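Local coordinates for protein precorrin-6y methyltransferase/putative decarboxylase (Methanothermobacter thermautotrophicus, PDB 1L3C) that probably methylates C-15 of cobalt-precorrin-6B from S-adenosyl-L-methionine and then decarboxylates at C-12 on the anaerobic route to cobalamin, at residues 56-61 with 82-87. Residues are numbered along the deposited sequence; the frame is centred on the assembly and turned at random.
Sequences RRVYAI and DNVTLM
A chi1 of -159° sets CG of R57 opposite the backbone N, and a bend at chi2 swings the chain along the neighbouring strand, bringing its guanidinium to N83 O. NE makes a weak bond, 3.3 Å long, to N83 O, which lies at the edge of the guanidinium; beside T85 OG1 the model is too tight for a bond to be read. The same N83 O accepts the much straighter bond from V58 N, so two donors share one carbonyl. At M87, a selenomethionine, a chi3 of -76° turns the terminal methyl back: CE comes in at the ring edge of Y59, 3.3 Å from Y59 CD2. T85 lies alongside that tyrosine, its CB 3.6 Å from Y59 CD2.

Beneath these side chains the backbones run parallel, 4.6 Å apart at their axes and 16° from exact alignment. T85 N donates to V58 O, A60 N to T85 O, and M87 N to A60 O at 2.8 Å, so that T85 and A60 each use both N-H and C=O across the pair. On the other face of the sheet A60 CB meets L86 CD2 at 3.7 Å, and V58 touches V84; helices 46-52 and 65-77 pack on this side. N83 ND2 bonds A52 O and only weakly R56 O.

The pair illustrates the beta-alpha-beta crossover of Rossmann-like methyltransferases: helix 65-77 links the two strands, and 84-88 is an outermost strand of the sheet within this chain. Replacing R57 with an alanine would probably leave V58 N as the one donor from this pair to N83 O. The chemistry implies a division of labour, in which main-chain bonds fix the register and apolar contacts lie on both faces, with A60 close to C42 and I61 to A91 of the S-adenosyl-L-methionine site.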
# COMPACT_ATOMS: atom_id res chain seq x y z
N ARG A 56 -19.29 -21.03 -19.88
CA ARG A 56 -19.66 -21.74 -21.10
C ARG A 56 -18.87 -21.24 -22.31
O ARG A 56 -18.26 -22.03 -23.01
CB ARG A 56 -21.16 -21.65 -21.35
CG ARG A 56 -21.63 -22.31 -22.65
CD ARG A 56 -23.04 -22.86 -22.53
NE ARG A 56 -24.04 -21.83 -22.29
CZ ARG A 56 -24.33 -20.86 -23.16
NH1 ARG A 56 -23.70 -20.79 -24.33
NH2 ARG A 56 -25.25 -19.96 -22.84
N ARG A 57 -18.84 -19.93 -22.53
CA ARG A 57 -18.14 -19.38 -23.68
C ARG A 57 -17.39 -18.11 -23.30
O ARG A 57 -17.91 -17.31 -22.53
CB ARG A 57 -19.13 -19.06 -24.82
CG ARG A 57 -18.48 -18.96 -26.18
CD ARG A 57 -17.96 -20.33 -26.52
NE ARG A 57 -17.01 -20.39 -27.62
CZ ARG A 57 -17.32 -20.22 -28.90
NH1 ARG A 57 -18.58 -19.95 -29.25
NH2 ARG A 57 -16.39 -20.41 -29.82
N VAL A 58 -16.20 -17.92 -23.85
CA VAL A 58 -15.39 -16.74 -23.60
C VAL A 58 -15.04 -16.14 -24.94
O VAL A 58 -14.61 -16.87 -25.84
CB VAL A 58 -14.05 -17.09 -22.86
CG1 VAL A 58 -13.26 -15.81 -22.51
CG2 VAL A 58 -14.32 -17.88 -21.61
N TYR A 59 -15.25 -14.84 -25.10
CA TYR A 59 -14.89 -14.14 -26.32
C TYR A 59 -13.76 -13.23 -25.89
O TYR A 59 -13.94 -12.37 -25.03
CB TYR A 59 -16.07 -13.33 -26.86
CG TYR A 59 -17.23 -14.19 -27.35
CD1 TYR A 59 -18.21 -14.63 -26.47
CD2 TYR A 59 -17.33 -14.57 -28.70
CE1 TYR A 59 -19.27 -15.45 -26.90
CE2 TYR A 59 -18.38 -15.38 -29.15
CZ TYR A 59 -19.35 -15.82 -28.24
OH TYR A 59 -20.41 -16.63 -28.64
N ALA A 60 -12.57 -13.49 -26.42
CA ALA A 60 -11.39 -12.70 -26.10
C ALA A 60 -11.09 -11.74 -27.25
O ALA A 60 -10.90 -12.18 -28.37
CB ALA A 60 -10.22 -13.62 -25.84
N ILE A 61 -11.02 -10.44 -26.96
CA ILE A 61 -10.78 -9.42 -27.96
C ILE A 61 -9.52 -8.61 -27.67
O ILE A 61 -9.21 -8.34 -26.50
CB ILE A 61 -11.95 -8.44 -27.97
CG1 ILE A 61 -13.25 -9.20 -28.18
CG2 ILE A 61 -11.77 -7.33 -29.03
CD1 ILE A 61 -14.46 -8.36 -27.97
N ASP A 82 -11.11 -24.41 -26.06
CA ASP A 82 -12.13 -25.06 -26.88
C ASP A 82 -13.36 -24.18 -26.83
O ASP A 82 -14.07 -24.02 -27.84
CB ASP A 82 -12.43 -26.44 -26.33
CG ASP A 82 -11.16 -27.21 -25.99
OD1 ASP A 82 -10.63 -27.91 -26.89
OD2 ASP A 82 -10.66 -27.06 -24.85
N ASN A 83 -13.56 -23.55 -25.68
CA ASN A 83 -14.70 -22.66 -25.50
C ASN A 83 -14.31 -21.19 -25.57
O ASN A 83 -15.03 -20.34 -25.04
CB ASN A 83 -15.37 -22.95 -24.17
CG ASN A 83 -14.48 -22.64 -22.99
OD1 ASN A 83 -13.24 -22.66 -23.10
ND2 ASN A 83 -15.09 -22.36 -21.85
N VAL A 84 -13.20 -20.87 -26.23
CA VAL A 84 -12.75 -19.48 -26.34
C VAL A 84 -12.72 -19.04 -27.79
O VAL A 84 -12.09 -19.69 -28.62
CB VAL A 84 -11.32 -19.26 -25.73
CG1 VAL A 84 -10.91 -17.84 -25.89
CG2 VAL A 84 -11.28 -19.63 -24.27
N THR A 85 -13.40 -17.95 -28.08
CA THR A 85 -13.41 -17.38 -29.43
C THR A 85 -12.46 -16.18 -29.42
O THR A 85 -12.74 -15.18 -28.76
CB THR A 85 -14.82 -16.86 -29.82
OG1 THR A 85 -15.76 -17.93 -29.74
CG2 THR A 85 -14.83 -16.29 -31.24
N LEU A 86 -11.33 -16.29 -30.11
CA LEU A 86 -10.39 -15.19 -30.16
C LEU A 86 -10.87 -14.25 -31.27
O LEU A 86 -11.40 -14.69 -32.27
CB LEU A 86 -8.98 -15.70 -30.42
CG LEU A 86 -8.37 -16.64 -29.39
CD1 LEU A 86 -6.89 -16.80 -29.67
CD2 LEU A 86 -8.55 -16.11 -28.00
N MSE A 87 -10.71 -12.95 -31.08
CA MSE A 87 -11.13 -11.99 -32.09
C MSE A 87 -10.15 -10.85 -32.19
O MSE A 87 -9.99 -10.06 -31.24
CB MSE A 87 -12.47 -11.40 -31.74
CG MSE A 87 -13.62 -12.08 -32.37
SE MSE A 87 -15.19 -11.62 -31.34
CE MSE A 87 -14.83 -12.79 -29.88